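Local coordinates for LanC-like protein GCR2 (Arabidopsis thaliana, PDB 3T33), which binds zinc, belongs to the lanthionine cyclase-like family and may take part in abscisic acid signalling, at residues V139-K142 against Q148-D151; Q265-S270 against A314-E319; R283-H286 against A291-V294. One frame throughout, in Å; residues are numbered along the deposited sequence.

Contact 1 (V139-K142 against Q148-D151); sequences VAAK and QLYD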
ATOM      1  N   VAL A 139      -7.147 -16.158  -6.334  1.00 32.95           N
ATOM      2  CA  VAL A 139      -7.744 -15.084  -7.135  1.00 32.90           C
ATOM      3  C   VAL A 139      -7.266 -15.227  -8.581  1.00 33.07           C
ATOM      4  O   VAL A 139      -8.057 -15.211  -9.511  1.00 32.97           O
ATOM      5  CB  VAL A 139      -7.465 -13.683  -6.491  1.00 33.10           C
ATOM      6  CG1 VAL A 139      -7.881 -12.579  -7.449  1.00 34.86           C
ATOM      7  CG2 VAL A 139      -8.246 -13.540  -5.144  1.00 30.98           C
ATOM      8  N   ALA A 140      -5.962 -15.414  -8.755  1.00 33.05           N
ATOM      9  CA  ALA A 140      -5.377 -15.610 -10.087  1.00 33.26           C
ATOM     10  C   ALA A 140      -6.005 -16.811 -10.789  1.00 33.87           C
ATOM     11  O   ALA A 140      -6.336 -16.702 -11.947  1.00 32.33           O
ATOM     12  CB  ALA A 140      -3.866 -15.696 -10.032  1.00 31.16           C
ATOM     13  N   ALA A 141      -6.242 -17.909 -10.063  1.00 35.63           N
ATOM     14  CA  ALA A 141      -6.944 -19.105 -10.609  1.00 37.62           C
ATOM     15  C   ALA A 141      -8.385 -18.866 -11.006  1.00 38.81           C
ATOM     16  O   ALA A 141      -8.868 -19.420 -11.990  1.00 39.07           O
ATOM     17  CB  ALA A 141      -6.856 -20.321  -9.632  1.00 37.21           C
ATOM     18  N   LYS A 142      -9.089 -18.092 -10.194  1.00 40.40           N
ATOM     19  CA  LYS A 142     -10.433 -17.673 -10.532  1.00 42.23           C
ATOM     20  C   LYS A 142     -10.396 -16.845 -11.832  1.00 42.67           C
ATOM     21  O   LYS A 142     -11.221 -17.038 -12.706  1.00 42.93           O
ATOM     22  CB  LYS A 142     -11.079 -16.874  -9.365  1.00 42.25           C
ATOM     23  CG  LYS A 142     -12.612 -17.034  -9.208  1.00 43.99           C
ATOM     24  CD  LYS A 142     -13.018 -18.519  -9.208  1.00 45.27           C
ATOM     25  CE  LYS A 142     -14.505 -18.777  -8.955  1.00 47.43           C
ATOM     26  NZ  LYS A 142     -14.733 -20.265  -9.003  1.00 49.65           N
ATOM     27  N   GLN A 148     -10.345 -26.114 -10.300  1.00 46.56           N
ATOM     28  CA  GLN A 148      -9.588 -27.079  -9.459  1.00 45.72           C
ATOM     29  C   GLN A 148      -8.356 -26.459  -8.737  1.00 44.09           C
ATOM     30  O   GLN A 148      -8.069 -26.745  -7.559  1.00 43.39           O
ATOM     31  CB  GLN A 148      -9.148 -28.312 -10.269  1.00 46.78           C
ATOM     32  CG  GLN A 148     -10.229 -29.017 -11.134  1.00 53.10           C
ATOM     33  CD  GLN A 148     -10.938 -28.072 -12.180  1.00 59.78           C
ATOM     34  OE1 GLN A 148     -10.275 -27.267 -12.883  1.00 61.84           O
ATOM     35  NE2 GLN A 148     -12.284 -28.182 -12.274  1.00 57.79           N
ATOM     36  N   LEU A 149      -7.592 -25.661  -9.468  1.00 41.67           N
ATOM     37  CA  LEU A 149      -6.506 -24.897  -8.886  1.00 39.66           C
ATOM     38  C   LEU A 149      -7.051 -23.924  -7.805  1.00 37.68           C
ATOM     39  O   LEU A 149      -6.423 -23.671  -6.799  1.00 36.45           O
ATOM     40  CB  LEU A 149      -5.892 -24.057  -9.983  1.00 39.53           C
ATOM     41  CG  LEU A 149      -4.385 -24.021 -10.083  1.00 41.93           C
ATOM     42  CD1 LEU A 149      -3.989 -22.685 -10.651  1.00 41.03           C
ATOM     43  CD2 LEU A 149      -3.736 -24.246  -8.767  1.00 38.46           C
ATOM     44  N   TYR A 150      -8.211 -23.364  -8.052  1.00 36.39           N
ATOM     45  CA  TYR A 150      -8.805 -22.455  -7.116  1.00 37.21           C
ATOM     46  C   TYR A 150      -9.079 -23.154  -5.770  1.00 38.21           C
ATOM     47  O   TYR A 150      -8.717 -22.592  -4.697  1.00 35.81           O
ATOM     48  CB  TYR A 150     -10.089 -21.888  -7.671  1.00 35.95           C
ATOM     49  CG  TYR A 150     -10.987 -21.291  -6.614  1.00 37.70           C
ATOM     50  CD1 TYR A 150     -10.617 -20.119  -5.964  1.00 34.17           C
ATOM     51  CD2 TYR A 150     -12.240 -21.849  -6.317  1.00 34.87           C
ATOM     52  CE1 TYR A 150     -11.420 -19.544  -5.050  1.00 36.52           C
ATOM     53  CE2 TYR A 150     -13.069 -21.259  -5.364  1.00 33.84           C
ATOM     54  CZ  TYR A 150     -12.645 -20.120  -4.728  1.00 36.17           C
ATOM     55  OH  TYR A 150     -13.401 -19.469  -3.756  1.00 38.25           O
ATOM     56  N   ASP A 151      -9.702 -24.359  -5.840  1.00 39.04           N
ATOM     57  CA  ASP A 151     -10.087 -25.121  -4.643  1.00 39.93           C
ATOM     58  C   ASP A 151      -8.861 -25.456  -3.885  1.00 39.99           C
ATOM     59  O   ASP A 151      -8.818 -25.386  -2.635  1.00 41.14           O
ATOM     60  CB  ASP A 151     -10.746 -26.416  -5.017  1.00 41.11           C
ATOM     61  CG  ASP A 151     -12.100 -26.204  -5.689  1.00 43.53           C
ATOM     62  OD1 ASP A 151     -12.801 -25.203  -5.381  1.00 44.73           O
ATOM     63  OD2 ASP A 151     -12.457 -27.073  -6.505  1.00 47.22           O
TER
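Lys142 of helix 130-144 reaches across to the ring of Tyr150 on helix 147-158. CB and CG carry the chain out from its own helix without meeting the other segment. The bend at the second torsion (chi2 50°) then turns the chain, and CD comes to lie over the centre of the Tyr150 ring. Beyond it the chain runs straight, and NZ sits off-centre above the same ring, 4.0 Å from Tyr150 CD2. This is a cation-pi contact, with NZ 4.4 Å from the centroid of the Tyr150 ring and 29° off its normal. The salt bridge to Asp147 is the stronger interaction of NZ, and the off-centre ring contact is secondary. The phenol is held at its far end too, since Tyr150 OH is hydrogen-bonded to Ser192 OG.

Alongside this pair the helices come close through a small residue: Ala141 CB packs 3.7 Å from Tyr150 N and 3.9 Å from Leu149 CD1, and Tyr150 CB closes in from the same helix. The two helices are consecutive in the chain, joined by a short turn as a helical hairpin. Helix 101-118 packs against Ala140 and Leu149, while helix 174-188 takes up Val139 and touches Lys142.

Contact 2 (Q265-S270 against A314-E319); sequences QNRFPS and AMEAGE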
ATOM      1  N   GLN A 265      -5.455  14.250  17.529  1.00 50.51           N
ATOM      2  CA  GLN A 265      -5.234  15.260  18.596  1.00 52.00           C
ATOM      3  C   GLN A 265      -3.798  15.243  19.124  1.00 52.20           C
ATOM      4  O   GLN A 265      -3.389  16.157  19.832  1.00 52.83           O
ATOM      5  CB  GLN A 265      -6.208  15.043  19.762  1.00 52.68           C
ATOM      6  CG  GLN A 265      -7.701  14.923  19.342  1.00 56.01           C
ATOM      7  CD  GLN A 265      -8.633  14.412  20.480  1.00 61.47           C
ATOM      8  OE1 GLN A 265      -9.735  13.882  20.215  1.00 63.51           O
ATOM      9  NE2 GLN A 265      -8.203  14.590  21.746  1.00 59.75           N
ATOM     10  N   ASN A 266      -3.019  14.229  18.753  1.00 51.95           N
ATOM     11  CA  ASN A 266      -1.756  13.986  19.433  1.00 51.97           C
ATOM     12  C   ASN A 266      -0.553  13.862  18.524  1.00 52.40           C
ATOM     13  O   ASN A 266       0.504  13.367  18.936  1.00 52.83           O
ATOM     14  CB  ASN A 266      -1.875  12.749  20.304  1.00 52.36           C
ATOM     15  CG  ASN A 266      -2.433  13.065  21.663  1.00 51.06           C
ATOM     16  OD1 ASN A 266      -1.773  13.750  22.421  1.00 54.47           O
ATOM     17  ND2 ASN A 266      -3.654  12.591  21.972  1.00 47.37           N
ATOM     18  N   ARG A 267      -0.721  14.339  17.302  1.00 52.55           N
ATOM     19  CA  ARG A 267       0.335  14.364  16.292  1.00 53.54           C
ATOM     20  C   ARG A 267       1.339  15.493  16.563  1.00 53.96           C
ATOM     21  O   ARG A 267       1.112  16.347  17.429  1.00 53.19           O
ATOM     22  CB  ARG A 267      -0.296  14.495  14.882  1.00 53.89           C
ATOM     23  CG  ARG A 267      -1.025  15.802  14.685  1.00 54.15           C
ATOM     24  CD  ARG A 267      -2.003  15.859  13.495  1.00 55.75           C
ATOM     25  NE  ARG A 267      -2.304  17.270  13.275  1.00 58.08           N
ATOM     26  CZ  ARG A 267      -3.324  17.781  12.593  1.00 58.10           C
ATOM     27  NH1 ARG A 267      -4.222  17.014  12.012  1.00 58.16           N
ATOM     28  NH2 ARG A 267      -3.442  19.096  12.512  1.00 57.02           N
ATOM     29  N   PHE A 268       2.454  15.489  15.831  1.00 53.74           N
ATOM     30  CA  PHE A 268       3.437  16.536  15.963  1.00 54.32           C
ATOM     31  C   PHE A 268       2.920  17.969  15.633  1.00 55.07           C
ATOM     32  O   PHE A 268       1.933  18.152  14.883  1.00 55.32           O
ATOM     33  CB  PHE A 268       4.688  16.188  15.138  1.00 54.46           C
ATOM     34  CG  PHE A 268       5.450  14.993  15.659  1.00 55.35           C
ATOM     35  CD1 PHE A 268       5.969  14.988  16.973  1.00 56.70           C
ATOM     36  CD2 PHE A 268       5.649  13.861  14.842  1.00 54.73           C
ATOM     37  CE1 PHE A 268       6.679  13.880  17.461  1.00 57.33           C
ATOM     38  CE2 PHE A 268       6.339  12.741  15.309  1.00 55.83           C
ATOM     39  CZ  PHE A 268       6.860  12.745  16.634  1.00 58.79           C
ATOM     40  N   PRO A 269       3.565  19.003  16.223  1.00 55.45           N
ATOM     41  CA  PRO A 269       3.300  20.373  15.769  1.00 54.61           C
ATOM     42  C   PRO A 269       3.439  20.540  14.221  1.00 53.17           C
ATOM     43  O   PRO A 269       2.746  21.371  13.626  1.00 53.38           O
ATOM     44  CB  PRO A 269       4.359  21.214  16.521  1.00 55.51           C
ATOM     45  CG  PRO A 269       5.323  20.177  17.253  1.00 55.55           C
ATOM     46  CD  PRO A 269       4.400  18.975  17.449  1.00 56.06           C
ATOM     47  N   SER A 270       4.319  19.769  13.586  1.00 51.07           N
ATOM     48  CA  SER A 270       4.427  19.769  12.108  1.00 48.93           C
ATOM     49  C   SER A 270       3.243  19.096  11.357  1.00 47.76           C
ATOM     50  O   SER A 270       3.115  19.266  10.130  1.00 47.44           O
ATOM     51  CB  SER A 270       5.726  19.101  11.674  1.00 48.94           C
ATOM     52  OG  SER A 270       5.582  17.703  11.812  1.00 48.56           O
ATOM     53  N   ALA A 314      -7.191  13.902   7.029  1.00 36.65           N
ATOM     54  CA  ALA A 314      -6.630  13.238   5.828  1.00 36.80           C
ATOM     55  C   ALA A 314      -5.950  14.256   4.927  1.00 37.52           C
ATOM     56  O   ALA A 314      -4.823  14.018   4.490  1.00 37.79           O
ATOM     57  CB  ALA A 314      -7.712  12.496   5.034  1.00 35.23           C
ATOM     58  N   MET A 315      -6.620  15.399   4.689  1.00 37.82           N
ATOM     59  CA  MET A 315      -6.074  16.435   3.820  1.00 38.07           C
ATOM     60  C   MET A 315      -4.841  16.982   4.433  1.00 37.76           C
ATOM     61  O   MET A 315      -3.853  17.220   3.734  1.00 38.64           O
ATOM     62  CB  MET A 315      -7.099  17.552   3.470  1.00 38.85           C
ATOM     63  CG  MET A 315      -8.225  17.090   2.480  1.00 42.76           C
ATOM     64  SD  MET A 315      -9.601  18.233   1.975  1.00 53.36           S
ATOM     65  CE  MET A 315     -10.126  18.886   3.532  1.00 50.14           C
ATOM     66  N   GLU A 316      -4.848  17.133   5.745  1.00 37.45           N
ATOM     67  CA  GLU A 316      -3.675  17.717   6.424  1.00 38.29           C
ATOM     68  C   GLU A 316      -2.479  16.808   6.426  1.00 37.56           C
ATOM     69  O   GLU A 316      -1.337  17.269   6.356  1.00 38.50           O
ATOM     70  CB  GLU A 316      -4.028  18.066   7.875  1.00 38.79           C
ATOM     71  CG  GLU A 316      -4.978  19.225   7.982  1.00 43.24           C
ATOM     72  CD  GLU A 316      -5.123  19.736   9.440  1.00 53.45           C
ATOM     73  OE1 GLU A 316      -6.288  19.999   9.855  1.00 55.23           O
ATOM     74  OE2 GLU A 316      -4.083  19.869  10.160  1.00 53.04           O
ATOM     75  N   ALA A 317      -2.739  15.507   6.575  1.00 37.20           N
ATOM     76  CA  ALA A 317      -1.705  14.489   6.443  1.00 36.93           C
ATOM     77  C   ALA A 317      -1.124  14.521   5.004  1.00 36.79           C
ATOM     78  O   ALA A 317       0.074  14.401   4.820  1.00 35.82           O
ATOM     79  CB  ALA A 317      -2.278  13.105   6.786  1.00 36.54           C
ATOM     80  N   GLY A 318      -1.988  14.746   4.006  1.00 36.62           N
ATOM     81  CA  GLY A 318      -1.557  14.957   2.629  1.00 36.43           C
ATOM     82  C   GLY A 318      -0.589  16.110   2.408  1.00 36.82           C
ATOM     83  O   GLY A 318       0.289  16.035   1.519  1.00 36.43           O
ATOM     84  N   GLU A 319      -0.729  17.189   3.195  1.00 37.22           N
ATOM     85  CA  GLU A 319       0.220  18.331   3.095  1.00 36.91           C
ATOM     86  C   GLU A 319       1.591  17.978   3.628  1.00 36.16           C
ATOM     87  O   GLU A 319       2.591  18.401   3.100  1.00 37.50           O
ATOM     88  CB  GLU A 319      -0.298  19.558   3.849  1.00 37.62           C
ATOM     89  CG  GLU A 319      -1.623  20.062   3.348  1.00 41.53           C
ATOM     90  CD  GLU A 319      -1.543  20.557   1.916  1.00 43.85           C
ATOM     91  OE1 GLU A 319      -0.545  21.198   1.555  1.00 49.33           O
ATOM     92  OE2 GLU A 319      -2.486  20.315   1.153  1.00 43.74           O
TER
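Arg267 and Glu316 form a salt bridge at the surface of the all-helical LanC-like fold, tying the loop after helix 250-265 to helix 308-324. Arg267 NH2 lies 2.6 Å from Glu316 OE2, but the N-H points poorly at its acceptor (122°), and as a hydrogen bond the pair is weak. Both terminal nitrogens of the guanidinium are near the one oxygen, Arg267 NH1 being 3.4 Å from Glu316 OE2. The carboxylate does not offer both oxygens side by side to the guanidinium: the two planes are 72° apart, and OE2 approaches obliquely. Charge attraction rather than bond direction therefore probably carries most of this contact.

The two side chains cross at about a right angle, each extended beyond CG, so the charged ends meet although Arg267 CA and Glu316 CA are 11.2 Å apart. Around the bridge, Arg267 also packs on Tyr273, and Glu319, one turn along the helix from Glu316, pairs with Arg358. On the buried side of helix 308-324, Ala314 and Ala317 lie against helix 291-305. The second carboxylate oxygen, Glu316 OE1, lies in the guanidinium plane at its edge, 4.0 Å from Arg267 NH2.

Contact 3 (R283-H286 against A291-V294); sequences RLVH and APGV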
ATOM      1  N   ARG A 283      10.650  12.446  12.365  1.00 50.07           N
ATOM      2  CA  ARG A 283      11.609  12.143  11.311  1.00 49.25           C
ATOM      3  C   ARG A 283      11.037  11.289  10.183  1.00 47.54           C
ATOM      4  O   ARG A 283      11.335  11.526   9.012  1.00 46.82           O
ATOM      5  CB  ARG A 283      12.847  11.463  11.901  1.00 49.51           C
ATOM      6  CG  ARG A 283      12.533  10.304  12.834  1.00 53.10           C
ATOM      7  CD  ARG A 283      13.772   9.852  13.589  1.00 56.81           C
ATOM      8  NE  ARG A 283      13.963   8.406  13.511  1.00 58.36           N
ATOM      9  CZ  ARG A 283      14.883   7.814  12.757  1.00 58.64           C
ATOM     10  NH1 ARG A 283      15.702   8.542  12.013  1.00 58.74           N
ATOM     11  NH2 ARG A 283      14.984   6.492  12.749  1.00 58.64           N
ATOM     12  N   LEU A 284      10.228  10.291  10.527  1.00 45.14           N
ATOM     13  CA  LEU A 284       9.733   9.355   9.506  1.00 43.81           C
ATOM     14  C   LEU A 284       8.421   9.764   8.804  1.00 41.62           C
ATOM     15  O   LEU A 284       7.405  10.026   9.452  1.00 41.91           O
ATOM     16  CB  LEU A 284       9.631   7.926  10.083  1.00 43.29           C
ATOM     17  CG  LEU A 284      10.967   7.368  10.642  1.00 44.13           C
ATOM     18  CD1 LEU A 284      10.818   5.969  11.176  1.00 40.21           C
ATOM     19  CD2 LEU A 284      12.197   7.460   9.675  1.00 43.33           C
ATOM     20  N   VAL A 285       8.459   9.815   7.474  1.00 39.57           N
ATOM     21  CA  VAL A 285       7.251  10.146   6.663  1.00 36.60           C
ATOM     22  C   VAL A 285       7.083   9.013   5.651  1.00 36.27           C
ATOM     23  O   VAL A 285       7.444   9.151   4.485  1.00 36.48           O
ATOM     24  CB  VAL A 285       7.405  11.526   5.971  1.00 36.70           C
ATOM     25  CG1 VAL A 285       6.137  11.907   5.166  1.00 32.05           C
ATOM     26  CG2 VAL A 285       7.743  12.612   7.003  1.00 33.20           C
ATOM     27  N   HIS A 286       6.624   7.858   6.126  1.00 35.12           N
ATOM     28  CA  HIS A 286       6.647   6.610   5.319  1.00 34.61           C
ATOM     29  C   HIS A 286       5.255   6.059   5.388  1.00 32.62           C
ATOM     30  O   HIS A 286       4.493   6.427   6.287  1.00 31.07           O
ATOM     31  CB  HIS A 286       7.484   5.495   5.979  1.00 35.08           C
ATOM     32  CG  HIS A 286       8.943   5.800   6.178  1.00 36.67           C
ATOM     33  ND1 HIS A 286       9.592   6.862   5.571  1.00 39.08           N
ATOM     34  CD2 HIS A 286       9.900   5.108   6.854  1.00 33.87           C
ATOM     35  CE1 HIS A 286      10.882   6.835   5.904  1.00 37.68           C
ATOM     36  NE2 HIS A 286      11.099   5.758   6.643  1.00 39.29           N
ATOM     37  N   ALA A 291       3.048  10.045   8.512  1.00 32.50           N
ATOM     38  CA  ALA A 291       1.903  10.619   7.787  1.00 30.99           C
ATOM     39  C   ALA A 291       1.294   9.761   6.640  1.00 29.32           C
ATOM     40  O   ALA A 291       0.096   9.670   6.549  1.00 29.90           O
ATOM     41  CB  ALA A 291       2.369  11.951   7.220  1.00 31.33           C
ATOM     42  N   PRO A 292       2.117   9.152   5.754  1.00 28.71           N
ATOM     43  CA  PRO A 292       1.577   8.455   4.570  1.00 28.70           C
ATOM     44  C   PRO A 292       0.660   7.309   4.947  1.00 29.47           C
ATOM     45  O   PRO A 292      -0.516   7.278   4.522  1.00 30.57           O
ATOM     46  CB  PRO A 292       2.832   7.979   3.831  1.00 28.07           C
ATOM     47  CG  PRO A 292       3.864   9.062   4.205  1.00 28.28           C
ATOM     48  CD  PRO A 292       3.578   9.313   5.646  1.00 28.34           C
ATOM     49  N   GLY A 293       1.112   6.437   5.827  1.00 28.81           N
ATOM     50  CA  GLY A 293       0.275   5.278   6.174  1.00 29.02           C
ATOM     51  C   GLY A 293      -0.955   5.722   6.907  1.00 29.14           C
ATOM     52  O   GLY A 293      -2.070   5.205   6.692  1.00 30.78           O
ATOM     53  N   VAL A 294      -0.788   6.723   7.756  1.00 29.28           N
ATOM     54  CA  VAL A 294      -1.904   7.198   8.560  1.00 28.29           C
ATOM     55  C   VAL A 294      -2.890   7.911   7.637  1.00 28.42           C
ATOM     56  O   VAL A 294      -4.130   7.687   7.704  1.00 28.55           O
ATOM     57  CB  VAL A 294      -1.369   8.127   9.653  1.00 29.68           C
ATOM     58  CG1 VAL A 294      -2.530   8.855  10.365  1.00 29.88           C
ATOM     59  CG2 VAL A 294      -0.470   7.333  10.618  1.00 27.04           C
TER
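Val285 has CG1 anti to its own nitrogen (chi1 -178°), which lays that methyl beside the carbonyl carbon and brings it up to the CD-CG edge of the Pro292 ring, while CG2 is turned back beside the nitrogen. In the next residue, the extended backbone of His286 turns its carbonyl to the helix start, so that O faces Pro292 and Gly293, while CB points away from it.

Val285 CG1 lies 3.7 Å from Pro292 CD, the two side chains crossing at about a right angle, and 4.3 Å from Ala291 CB. The proline ring also presses on the backbone that follows, with Pro292 CD only 3.1 Å from His286 O. That same oxygen accepts a weak hydrogen bond from Gly293, its N being 3.4 Å from His286 O with an N-H...O angle of 153°. The loop offers an acceptor, though a weak one, to an amide of the first turn of helix 291-305, where amides lack the usual partner a turn earlier, and Pro292 has no N-H to offer.

The short connection between the segments carries Cys288, which with Cys333 and His334 binds zinc in the central site of the LanC-like fold. The His286 side chain, its nearest atom about 5 Å from the zinc, meets the ring of His334 with the ring planes about 35° apart, and Leu284 CB lies over one face of the His286 ring. At the helix start, Val320 and Val321 of helix 308-324 cover Ala291, and Pro292 reaches Asn339 and Val342 of helix 336-350.

Overall arrangement
Contacts 2 and 3 are neighbours, their centres 10 Å apart, and contact 3 is nested in the chain loop that contact 2 closes. They touch where Ala317 O meets Ala291 CB, at 4.1 Å, so helices 291-305 and 308-324 belong to both surroundings. Their chemistry differs with depth: contact 2 is a charged bridge at the surface, while contact 3 is buried beside the zinc and relies on aliphatic packing and a backbone carbonyl. Contact 1 stands on the opposite side of the chain's centre, its centre 36 Å from that of contact 3. Partly buried, it combines both styles, with apolar alanine and leucine contacts beside a lysine-tyrosine cation-pi pair.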